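Local coordinates for 336aa long hypothetical dTDP-glucose 4,6-dehydratase (Pyrococcus horikoshii, PDB 2HUN), which binds NAD(+) in a Rossmann-type domain and probably works as a dTDP-glucose 4,6-dehydratase, at residues 17-20 / 21-25; 226-229 / 230-234; 70-73 / 74-77; 216-220 / 221-225; 315-318 / 319-323. All blocks are in the same frame, centred on the assembly; numbering follows the deposited sequence.

Interaction 1 (17-20 / 21-25)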
# COMPACT_ATOMS: atom_id res chain seq x y z
N SER A 17 15.63 7.78 -18.40
CA SER A 17 16.46 8.15 -19.54
C SER A 17 17.35 7.00 -19.96
O SER A 17 17.48 6.70 -21.14
CB SER A 17 17.32 9.37 -19.21
OG SER A 17 16.53 10.53 -19.15
N ASN A 18 17.99 6.35 -18.99
CA ASN A 18 18.84 5.21 -19.30
C ASN A 18 18.02 4.12 -19.99
O ASN A 18 18.49 3.49 -20.94
CB ASN A 18 19.47 4.66 -18.01
CG ASN A 18 20.76 5.37 -17.65
OD1 ASN A 18 21.78 5.18 -18.30
ND2 ASN A 18 20.71 6.20 -16.61
N PHE A 19 16.80 3.90 -19.52
CA PHE A 19 15.92 2.88 -20.09
C PHE A 19 15.61 3.22 -21.55
O PHE A 19 15.79 2.39 -22.44
CB PHE A 19 14.61 2.79 -19.30
CG PHE A 19 13.67 1.72 -19.80
CD1 PHE A 19 13.93 0.37 -19.57
CD2 PHE A 19 12.54 2.07 -20.53
CE1 PHE A 19 13.08 -0.61 -20.05
CE2 PHE A 19 11.68 1.09 -21.02
CZ PHE A 19 11.95 -0.26 -20.78
N ILE A 20 15.13 4.43 -21.78
CA ILE A 20 14.78 4.87 -23.13
C ILE A 20 15.94 4.76 -24.12
O ILE A 20 15.76 4.24 -25.22
CB ILE A 20 14.26 6.33 -23.11
CG1 ILE A 20 12.92 6.37 -22.36
CG2 ILE A 20 14.12 6.86 -24.55
CD1 ILE A 20 12.31 7.76 -22.20
N ARG A 21 17.13 5.22 -23.75
CA ARG A 21 18.28 5.13 -24.65
C ARG A 21 18.57 3.66 -24.97
O ARG A 21 18.79 3.29 -26.12
CB ARG A 21 19.51 5.78 -24.00
CG ARG A 21 20.70 5.96 -24.95
CD ARG A 21 21.80 6.82 -24.31
NE ARG A 21 21.31 8.13 -23.89
CZ ARG A 21 21.24 9.20 -24.68
NH1 ARG A 21 21.62 9.13 -25.95
NH2 ARG A 21 20.78 10.35 -24.20
N TYR A 22 18.57 2.84 -23.93
CA TYR A 22 18.83 1.41 -24.09
C TYR A 22 17.79 0.77 -25.02
O TYR A 22 18.12 0.10 -25.99
CB TYR A 22 18.76 0.73 -22.72
CG TYR A 22 18.90 -0.78 -22.76
CD1 TYR A 22 20.16 -1.38 -22.72
CD2 TYR A 22 17.77 -1.60 -22.84
CE1 TYR A 22 20.29 -2.77 -22.76
CE2 TYR A 22 17.89 -2.98 -22.87
CZ TYR A 22 19.15 -3.56 -22.83
OH TYR A 22 19.28 -4.93 -22.86
N ILE A 23 16.51 0.99 -24.71
CA ILE A 23 15.43 0.43 -25.51
C ILE A 23 15.49 0.79 -26.99
O ILE A 23 15.39 -0.08 -27.85
CB ILE A 23 14.06 0.85 -24.93
CG1 ILE A 23 13.67 -0.12 -23.80
CG2 ILE A 23 13.00 0.90 -26.02
CD1 ILE A 23 13.80 -1.60 -24.18
N LEU A 24 15.66 2.08 -27.30
CA LEU A 24 15.72 2.51 -28.69
C LEU A 24 16.97 1.99 -29.39
O LEU A 24 16.98 1.78 -30.60
CB LEU A 24 15.67 4.04 -28.78
CG LEU A 24 14.34 4.67 -28.36
CD1 LEU A 24 14.44 6.19 -28.40
CD2 LEU A 24 13.24 4.17 -29.28
N GLU A 25 18.03 1.77 -28.62
CA GLU A 25 19.27 1.27 -29.18
C GLU A 25 19.18 -0.22 -29.50
O GLU A 25 19.66 -0.66 -30.54
CB GLU A 25 20.42 1.54 -28.22
CG GLU A 25 21.79 1.24 -28.79
CD GLU A 25 22.90 1.84 -27.95
OE1 GLU A 25 22.83 3.06 -27.66
OE2 GLU A 25 23.83 1.10 -27.59
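Ile23 lays its CG1 methylene over one face of the Phe19 ring, one helical turn earlier: CG1 stands 3.7 Å from the ring centroid of Phe19 and 21° off its normal, a CH-pi contact displaced toward the rim on the CZ side. The ring is there because CG of Phe19 is anti to the backbone N (chi1 -178°), which sends it along the helix beside the Ile23 side chain. Ile20 and Leu24 repeat the spacing, lying side by side with Ile20 CG2 3.9 Å from Leu24 CD1. Both pairs belong to helix 14-26, the helix of the first beta-alpha-beta unit of the Rossmann fold, which follows the glycine-rich turn at the NAD. Its regular i to i+4 bonding holds the pairs in step: Ile23 N reaches Phe19 O at 2.8 Å and Leu24 N reaches Ile20 O at 3.0 Å, each N-H pointing within 7° of its acceptor. Further out, Ile20 rests on Val8 of strand 5-9 and on Val32 of strand 31-36, while Phe19 also meets Ile227 of helix 220-233. The polar ends are fixed from outside the two segments: Ser17 OG bonds to Gly11 O and Gly13 O, and the Arg21 guanidinium forms a salt bridge with Asp49.

Interaction 2 (226-229 / 230-234)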
# COMPACT_ATOMS: atom_id res chain seq x y z
N ALA A 226 16.89 -5.82 -16.58
CA ALA A 226 15.92 -6.56 -15.79
C ALA A 226 14.50 -6.09 -16.14
O ALA A 226 13.61 -6.91 -16.35
CB ALA A 226 16.18 -6.35 -14.29
N ILE A 227 14.29 -4.78 -16.20
CA ILE A 227 12.97 -4.25 -16.55
C ILE A 227 12.54 -4.78 -17.92
O ILE A 227 11.39 -5.20 -18.10
CB ILE A 227 12.97 -2.70 -16.57
CG1 ILE A 227 13.22 -2.16 -15.15
CG2 ILE A 227 11.64 -2.18 -17.12
CD1 ILE A 227 13.23 -0.63 -15.03
N GLU A 228 13.46 -4.75 -18.88
CA GLU A 228 13.18 -5.23 -20.22
C GLU A 228 12.70 -6.68 -20.15
O GLU A 228 11.69 -7.05 -20.76
CB GLU A 228 14.43 -5.15 -21.10
CG GLU A 228 14.29 -5.87 -22.46
CD GLU A 228 15.54 -5.78 -23.33
OE1 GLU A 228 16.65 -5.99 -22.81
OE2 GLU A 228 15.39 -5.51 -24.54
N LEU A 229 13.45 -7.49 -19.41
CA LEU A 229 13.14 -8.90 -19.25
C LEU A 229 11.76 -9.09 -18.63
O LEU A 229 10.98 -9.93 -19.09
CB LEU A 229 14.22 -9.55 -18.37
CG LEU A 229 14.50 -11.03 -18.58
CD1 LEU A 229 14.73 -11.32 -20.06
CD2 LEU A 229 15.74 -11.42 -17.77
N VAL A 230 11.47 -8.33 -17.58
CA VAL A 230 10.18 -8.41 -16.90
C VAL A 230 9.07 -7.98 -17.87
O VAL A 230 8.01 -8.58 -17.90
CB VAL A 230 10.15 -7.49 -15.64
CG1 VAL A 230 8.72 -7.39 -15.10
CG2 VAL A 230 11.06 -8.06 -14.56
N LEU A 231 9.34 -6.95 -18.67
CA LEU A 231 8.37 -6.46 -19.65
C LEU A 231 7.98 -7.55 -20.65
O LEU A 231 6.81 -7.82 -20.86
CB LEU A 231 8.95 -5.27 -20.41
CG LEU A 231 8.11 -4.72 -21.58
CD1 LEU A 231 6.87 -4.04 -21.05
CD2 LEU A 231 8.95 -3.75 -22.41
N LEU A 232 8.99 -8.18 -21.25
CA LEU A 232 8.75 -9.21 -22.26
C LEU A 232 8.44 -10.61 -21.74
O LEU A 232 7.77 -11.38 -22.42
CB LEU A 232 9.96 -9.30 -23.21
CG LEU A 232 10.42 -8.04 -23.96
CD1 LEU A 232 11.74 -8.34 -24.66
CD2 LEU A 232 9.36 -7.60 -24.96
N LYS A 233 8.93 -10.97 -20.56
CA LYS A 233 8.70 -12.32 -20.05
C LYS A 233 8.08 -12.44 -18.66
O LYS A 233 7.72 -13.55 -18.24
CB LYS A 233 10.01 -13.10 -20.08
CG LYS A 233 10.66 -13.15 -21.45
CD LYS A 233 12.04 -13.74 -21.33
CE LYS A 233 12.89 -13.57 -22.57
NZ LYS A 233 14.27 -14.08 -22.33
N GLY A 234 7.95 -11.33 -17.95
CA GLY A 234 7.37 -11.37 -16.61
C GLY A 234 5.91 -11.78 -16.60
O GLY A 234 5.14 -11.41 -17.49
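Leu229 and Lys233, one turn apart, are joined through backbone and side chain alike. Lys233 N donates to Leu229 O at 2.7 Å, with an N-H...O angle of 148°, more bent than the three bonds before it. Those are Val230 N to Ala226 O at 2.8 Å, Leu231 N to Ile227 O at 2.8 Å and Leu232 N to Glu228 O at 3.0 Å, so every carbonyl from Ala226 to Leu229 has an amide four residues on. The series runs one step further, Gly234 N giving its hydrogen to Val230 O at 2.8 Å although Gly234 has itself left helical phi/psi. This is the C-terminal end of helix 220-233, packed beside the Rossmann-type sheet, with Val230 against Ser174 and Thr176 of strand 172-182. Arg121 attends to the carbonyls near this end: its NH2 bonds to Val230 O, already taken by Gly234, and its NE to Leu231 O. Among the side chains, Glu228 OE1 bonds to Tyr22 OH on helix 14-26 and OE2 to His27 NE2 just beyond that helix. The aliphatic part of Glu228 stays nearer home, CG lying 4.2 Å from Leu232 CD1. The extended Lys233 chain slants across Leu229, with CD and CE of Lys233 both 3.8 Å from Leu229 CD1 as the apolar part of the contact; the charged end, Lys233 NZ, approaches the same methyl, Leu229 CD1, to 3.6 Å.

Interaction 3 (70-73 / 74-77)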
# COMPACT_ATOMS: atom_id res chain seq x y z
N LYS A 70 -4.92 8.93 -20.64
CA LYS A 70 -5.73 7.93 -21.32
C LYS A 70 -5.44 7.89 -22.82
O LYS A 70 -5.39 6.82 -23.42
CB LYS A 70 -7.23 8.19 -21.08
CG LYS A 70 -7.83 9.35 -21.87
CD LYS A 70 -9.27 9.61 -21.44
CE LYS A 70 -9.95 10.69 -22.27
NZ LYS A 70 -10.22 10.24 -23.66
N GLU A 71 -5.23 9.06 -23.41
CA GLU A 71 -4.94 9.15 -24.84
C GLU A 71 -3.64 8.44 -25.19
O GLU A 71 -3.52 7.80 -26.24
CB GLU A 71 -4.87 10.62 -25.26
CG GLU A 71 -6.06 11.44 -24.78
CD GLU A 71 -7.31 11.24 -25.62
OE1 GLU A 71 -7.55 10.11 -26.10
OE2 GLU A 71 -8.07 12.21 -25.77
N LEU A 72 -2.65 8.55 -24.31
CA LEU A 72 -1.37 7.91 -24.55
C LEU A 72 -1.46 6.39 -24.35
O LEU A 72 -0.93 5.62 -25.14
CB LEU A 72 -0.30 8.50 -23.63
CG LEU A 72 -0.10 10.02 -23.70
CD1 LEU A 72 1.02 10.44 -22.76
CD2 LEU A 72 0.21 10.44 -25.15
N VAL A 73 -2.13 5.98 -23.28
CA VAL A 73 -2.27 4.55 -22.99
C VAL A 73 -3.01 3.83 -24.11
O VAL A 73 -2.68 2.69 -24.45
CB VAL A 73 -3.01 4.33 -21.64
CG1 VAL A 73 -3.52 2.90 -21.55
CG2 VAL A 73 -2.05 4.60 -20.49
N ARG A 74 -4.00 4.51 -24.69
CA ARG A 74 -4.79 3.95 -25.78
C ARG A 74 -3.96 3.50 -26.98
O ARG A 74 -4.31 2.53 -27.64
CB ARG A 74 -5.78 4.98 -26.32
CG ARG A 74 -6.88 5.42 -25.39
CD ARG A 74 -7.72 6.48 -26.11
NE ARG A 74 -8.26 5.94 -27.36
CZ ARG A 74 -8.47 6.65 -28.46
NH1 ARG A 74 -8.17 7.95 -28.50
NH2 ARG A 74 -8.97 6.07 -29.54
N LYS A 75 -2.87 4.20 -27.25
CA LYS A 75 -2.05 3.88 -28.42
C LYS A 75 -0.76 3.10 -28.25
O LYS A 75 -0.01 2.95 -29.22
CB LYS A 75 -1.75 5.19 -29.17
CG LYS A 75 -0.77 6.09 -28.44
CD LYS A 75 -0.57 7.43 -29.14
CE LYS A 75 -1.67 8.41 -28.79
NZ LYS A 75 -1.27 9.80 -29.12
N VAL A 76 -0.47 2.57 -27.07
CA VAL A 76 0.77 1.82 -26.90
C VAL A 76 0.56 0.34 -26.64
O VAL A 76 -0.55 -0.10 -26.35
CB VAL A 76 1.63 2.41 -25.74
CG1 VAL A 76 2.06 3.83 -26.08
CG2 VAL A 76 0.85 2.37 -24.44
N ASP A 77 1.64 -0.43 -26.76
CA ASP A 77 1.61 -1.87 -26.54
C ASP A 77 2.10 -2.20 -25.13
O ASP A 77 1.78 -3.26 -24.58
CB ASP A 77 2.51 -2.59 -27.54
CG ASP A 77 2.13 -2.30 -28.97
OD1 ASP A 77 1.01 -2.69 -29.37
OD2 ASP A 77 2.93 -1.69 -29.68
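Glu71 and Arg74 carry the ionic part of this contact, their side chains running side by side in the same direction. Arg74 NH1 donates to Glu71 OE1 at 3.3 Å, a long salt bridge. The carboxylate oxygen sits at the edge of the guanidinium and only 11° out of its plane. OE1 alone meets Arg74, the two flat groups being twisted by 48° rather than coplanar as in a two-pronged pairing. A bend in the glutamate chain (chi2 -78°) folds the carboxylate back toward Arg74, and its other oxygen, OE2, serves Lys70, lying 3.6 Å from Lys70 NZ and completing a three-residue network. Arg74 NE has a further, long and weak ion pair with Glu116. With an alanine in place of Glu71, Lys70 and Arg74 would probably lose the negative charge between them, leaving two like charges close together and the guanidinium freer to turn.

The backbone bonds show the helix winding down. Lys75 N donates to Leu72 O at 3.2 Å, three residues back and from well above the carbonyl plane, and Val76 N makes a weak bond to Val73 O at 3.4 Å.

Val76 CG1 makes a methyl-to-carbonyl van der Waals touch, 3.6 Å from Leu72 O, while the apolar packing is that of Leu72, Val73 and Val76 on Leu7 of strand 5-9. The arrangement is the C-terminal end of helix 66-74 and its turn into strand 78-81, a helix-to-strand connection of the parallel Rossmann sheet.

Interaction 4 (216-220 / 221-225)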
# COMPACT_ATOMS: atom_id res chain seq x y z
N ASP A 216 22.81 -2.16 -1.26
CA ASP A 216 23.11 -2.94 -2.44
C ASP A 216 23.21 -1.95 -3.60
O ASP A 216 22.38 -1.06 -3.74
CB ASP A 216 22.00 -3.96 -2.69
CG ASP A 216 22.31 -4.89 -3.85
OD1 ASP A 216 23.29 -5.66 -3.74
OD2 ASP A 216 21.58 -4.86 -4.87
N TRP A 217 24.25 -2.10 -4.42
CA TRP A 217 24.43 -1.21 -5.55
C TRP A 217 24.23 -1.96 -6.85
O TRP A 217 24.86 -2.99 -7.11
CB TRP A 217 25.81 -0.56 -5.50
CG TRP A 217 25.95 0.34 -4.31
CD1 TRP A 217 26.46 0.01 -3.08
CD2 TRP A 217 25.45 1.68 -4.18
NE1 TRP A 217 26.31 1.06 -2.21
CE2 TRP A 217 25.69 2.10 -2.86
CE3 TRP A 217 24.81 2.56 -5.07
CZ2 TRP A 217 25.32 3.37 -2.39
CZ3 TRP A 217 24.45 3.83 -4.60
CH2 TRP A 217 24.70 4.21 -3.28
N LEU A 218 23.32 -1.43 -7.67
CA LEU A 218 22.99 -2.04 -8.96
C LEU A 218 23.27 -1.08 -10.11
O LEU A 218 22.70 0.01 -10.16
CB LEU A 218 21.51 -2.43 -8.95
CG LEU A 218 20.85 -3.01 -10.20
CD1 LEU A 218 21.40 -4.39 -10.47
CD2 LEU A 218 19.34 -3.07 -10.00
N TYR A 219 24.13 -1.48 -11.04
CA TYR A 219 24.43 -0.63 -12.19
C TYR A 219 23.12 -0.39 -12.94
O TYR A 219 22.39 -1.33 -13.23
CB TYR A 219 25.45 -1.29 -13.12
CG TYR A 219 25.93 -0.36 -14.23
CD1 TYR A 219 26.50 0.88 -13.93
CD2 TYR A 219 25.77 -0.71 -15.58
CE1 TYR A 219 26.89 1.76 -14.94
CE2 TYR A 219 26.16 0.16 -16.59
CZ TYR A 219 26.72 1.40 -16.27
OH TYR A 219 27.07 2.28 -17.26
N VAL A 220 22.82 0.87 -13.24
CA VAL A 220 21.56 1.20 -13.90
C VAL A 220 21.25 0.39 -15.16
O VAL A 220 20.11 -0.02 -15.35
CB VAL A 220 21.48 2.72 -14.23
CG1 VAL A 220 22.49 3.10 -15.32
CG2 VAL A 220 20.06 3.08 -14.65
N GLU A 221 22.24 0.14 -16.01
CA GLU A 221 21.97 -0.63 -17.21
C GLU A 221 21.46 -2.04 -16.86
O GLU A 221 20.62 -2.60 -17.57
CB GLU A 221 23.21 -0.74 -18.11
CG GLU A 221 22.89 -1.26 -19.52
CD GLU A 221 24.13 -1.58 -20.32
OE1 GLU A 221 25.03 -0.71 -20.41
OE2 GLU A 221 24.22 -2.70 -20.87
N ASP A 222 21.97 -2.60 -15.76
CA ASP A 222 21.53 -3.93 -15.32
C ASP A 222 20.09 -3.87 -14.84
O ASP A 222 19.33 -4.82 -15.02
CB ASP A 222 22.43 -4.46 -14.19
CG ASP A 222 23.61 -5.25 -14.71
OD1 ASP A 222 23.46 -5.94 -15.74
OD2 ASP A 222 24.68 -5.21 -14.07
N HIS A 223 19.71 -2.76 -14.21
CA HIS A 223 18.34 -2.59 -13.75
C HIS A 223 17.50 -2.54 -15.03
O HIS A 223 16.47 -3.22 -15.14
CB HIS A 223 18.18 -1.28 -12.96
CG HIS A 223 16.78 -1.01 -12.50
ND1 HIS A 223 16.33 0.27 -12.22
CD2 HIS A 223 15.74 -1.84 -12.25
CE1 HIS A 223 15.07 0.21 -11.83
NE2 HIS A 223 14.69 -1.06 -11.84
N VAL A 224 17.95 -1.75 -15.99
CA VAL A 224 17.27 -1.59 -17.27
C VAL A 224 17.06 -2.93 -17.97
O VAL A 224 15.97 -3.20 -18.48
CB VAL A 224 18.08 -0.64 -18.20
CG1 VAL A 224 17.64 -0.82 -19.64
CG2 VAL A 224 17.85 0.81 -17.79
N ARG A 225 18.09 -3.77 -17.98
CA ARG A 225 18.00 -5.08 -18.61
C ARG A 225 16.95 -5.93 -17.90
O ARG A 225 16.20 -6.68 -18.55
CB ARG A 225 19.36 -5.78 -18.59
CG ARG A 225 20.35 -5.19 -19.60
CD ARG A 225 21.78 -5.70 -19.39
NE ARG A 225 22.73 -5.09 -20.32
CZ ARG A 225 22.86 -5.43 -21.60
NH1 ARG A 225 22.11 -6.40 -22.12
NH2 ARG A 225 23.74 -4.81 -22.38
O HOH W 1 24.86 -4.44 -11.30
O HOH W 2 25.33 2.08 -19.41
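Tyr219 and Glu221 meet obliquely where strand 215-219 turns into helix 220-233. With its CG anti to the backbone N (chi1 -173°), the tyrosine ring swings alongside the first helical turn, and CE2 comes to 3.4 Å from Glu221 CB. A water joins their ends, 2.8 Å from Tyr219 OH and donating to Glu221 OE1. The extended glutamate chain brings OE2 to the side of Arg225, whose NE and NH2 both bond to that one oxygen, NH2 at 2.6 Å; Tyr298 OH is a further partner. A leucine at Glu221 would probably leave the Arg225 guanidinium without its charged mate and the water without its Glu221 OE1 acceptor. Val220 CG1 stands between its backbone N and carbonyl carbon (chi1 69°), close against Glu221 N, and Val220 O accepts from Val224 N at 2.8 Å. Leu218 crosses His223 at about a right angle, CD2 3.6 Å from His223 CB. Tyr219, at the N-cap position, offers its carbonyl to His223 N. A second water links Tyr219 N to Asp222 OD2, which also takes Tyr298 N; OD1 takes Lys297 N. His223 ND1 bonds to Asn181 on strand 172-182, Val224 packs on Tyr22 of helix 14-26, and Tyr219 touches helix 300-313.

Interaction 5 (315-318 / 319-323)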
# COMPACT_ATOMS: atom_id res chain seq x y z
N GLU A 315 31.37 16.25 -18.46
CA GLU A 315 31.35 17.37 -17.53
C GLU A 315 30.27 18.35 -17.95
O GLU A 315 29.72 19.07 -17.12
CB GLU A 315 32.73 18.06 -17.51
CG GLU A 315 32.80 19.26 -16.58
CD GLU A 315 34.23 19.69 -16.27
OE1 GLU A 315 35.18 18.93 -16.57
OE2 GLU A 315 34.40 20.80 -15.73
N TRP A 316 29.95 18.37 -19.24
CA TRP A 316 28.92 19.27 -19.75
C TRP A 316 27.57 19.01 -19.08
O TRP A 316 26.78 19.94 -18.86
CB TRP A 316 28.75 19.09 -21.26
CG TRP A 316 28.10 17.80 -21.66
CD1 TRP A 316 28.71 16.59 -21.88
CD2 TRP A 316 26.70 17.59 -21.87
NE1 TRP A 316 27.77 15.64 -22.21
CE2 TRP A 316 26.53 16.23 -22.21
CE3 TRP A 316 25.57 18.41 -21.80
CZ2 TRP A 316 25.27 15.67 -22.49
CZ3 TRP A 316 24.32 17.87 -22.07
CH2 TRP A 316 24.18 16.51 -22.41
N TRP A 317 27.31 17.74 -18.75
CA TRP A 317 26.05 17.34 -18.14
C TRP A 317 25.92 17.65 -16.64
O TRP A 317 24.95 18.30 -16.23
CB TRP A 317 25.80 15.84 -18.37
CG TRP A 317 24.45 15.37 -17.89
CD1 TRP A 317 23.27 15.42 -18.58
CD2 TRP A 317 24.13 14.86 -16.59
NE1 TRP A 317 22.23 14.97 -17.79
CE2 TRP A 317 22.74 14.62 -16.56
CE3 TRP A 317 24.89 14.59 -15.45
CZ2 TRP A 317 22.09 14.12 -15.43
CZ3 TRP A 317 24.25 14.10 -14.32
CH2 TRP A 317 22.86 13.87 -14.32
N TRP A 318 26.88 17.21 -15.83
CA TRP A 318 26.80 17.42 -14.38
C TRP A 318 27.20 18.79 -13.86
O TRP A 318 26.73 19.24 -12.81
CB TRP A 318 27.63 16.37 -13.63
CG TRP A 318 29.09 16.26 -14.03
CD1 TRP A 318 29.64 15.36 -14.90
CD2 TRP A 318 30.20 17.01 -13.48
NE1 TRP A 318 31.00 15.47 -14.93
CE2 TRP A 318 31.37 16.47 -14.07
CE3 TRP A 318 30.30 18.05 -12.57
CZ2 TRP A 318 32.65 16.97 -13.75
CZ3 TRP A 318 31.56 18.54 -12.25
CH2 TRP A 318 32.72 18.00 -12.84
N LYS A 319 28.09 19.44 -14.59
CA LYS A 319 28.60 20.75 -14.23
C LYS A 319 27.49 21.77 -13.90
O LYS A 319 27.53 22.43 -12.87
CB LYS A 319 29.48 21.25 -15.38
CG LYS A 319 30.21 22.52 -15.08
CD LYS A 319 30.91 22.41 -13.74
CE LYS A 319 31.72 23.65 -13.51
NZ LYS A 319 31.79 23.97 -12.05
N PRO A 320 26.49 21.93 -14.78
CA PRO A 320 25.40 22.88 -14.53
C PRO A 320 24.60 22.50 -13.28
O PRO A 320 23.94 23.34 -12.67
CB PRO A 320 24.54 22.77 -15.79
CG PRO A 320 25.50 22.31 -16.83
CD PRO A 320 26.35 21.31 -16.11
N LEU A 321 24.68 21.23 -12.90
CA LEU A 321 23.92 20.73 -11.76
C LEU A 321 24.59 20.86 -10.39
O LEU A 321 23.91 20.88 -9.37
CB LEU A 321 23.52 19.27 -11.99
CG LEU A 321 22.72 19.00 -13.27
CD1 LEU A 321 22.43 17.51 -13.39
CD2 LEU A 321 21.43 19.82 -13.26
N VAL A 322 25.92 20.94 -10.36
CA VAL A 322 26.62 21.06 -9.08
C VAL A 322 26.48 22.48 -8.52
O VAL A 322 26.43 23.45 -9.27
CB VAL A 322 28.11 20.69 -9.22
CG1 VAL A 322 28.24 19.20 -9.54
CG2 VAL A 322 28.77 21.53 -10.30
N ASP A 323 26.43 22.58 -7.19
CA ASP A 323 26.23 23.89 -6.54
C ASP A 323 27.48 24.40 -5.80
O ASP A 323 28.36 25.04 -6.38
CB ASP A 323 25.01 23.84 -5.59
CG ASP A 323 24.99 22.56 -4.77
OD1 ASP A 323 26.06 21.98 -4.60
OD2 ASP A 323 23.94 22.21 -4.22
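The indole of Trp317 receives Leu321 CD1 over one face, a CH-pi contact with the methyl 3.9 Å from the centroid of the six-membered ring and 15° off its normal. Trp318 is met differently: Val322 CG1 comes to its edge, near the ring plane, 3.8 Å from CE3 of Trp318, while Glu315 CA lies over one face, toward the rim. One face of Trp316 is covered at its centre by Trp317 CB. The motif is a short helix, 315-318, running out into a turn after helix 300-313, in the C-terminal part of the chain. Trp318 CG stands between its own backbone N and carbonyl carbon (chi1 55°), which turns the indole back along the chain and lets its NE1 bond to Tyr311 O. Trp317 NE1 bonds to Asn46 OD1, and the same indole meets the rings of Tyr185 and Trp310 edge-to-face, so its orientation is set from several directions. Trp318 and Val322 both touch Ile197 of helix 191-200. Pro320 brings no N-H to the backbone, and its CD lies 3.1 Å from Trp316 O. The chain then closes on Trp318 O, which takes a weak bond from Val322 N and one from Leu321 N, 2.9 Å long, arriving 57° out of the carbonyl plane.

From the N terminus, interaction 1 lies within helix 14-26, between strands 5-9 and 31-36. Interaction 3 follows, closing the end of helix 66-74 before strand 78-81, its nearest atoms about 11 Å from interaction 1. Interaction 4 turns strand 215-219 into helix 220-233, and interaction 2 ends that same helix. All five are local and in series; none nests or crosses. Helices 14-26 and 220-233 are nevertheless tied in space, so interaction 1 touches both 2 and 4; at the strand-helix turn Asn18 CG packs 3.7 Å from Val220 CG1. Interaction 5, in the turn after helix 315-318, touches none of the others; its centre is about 35 Å from that of interaction 3.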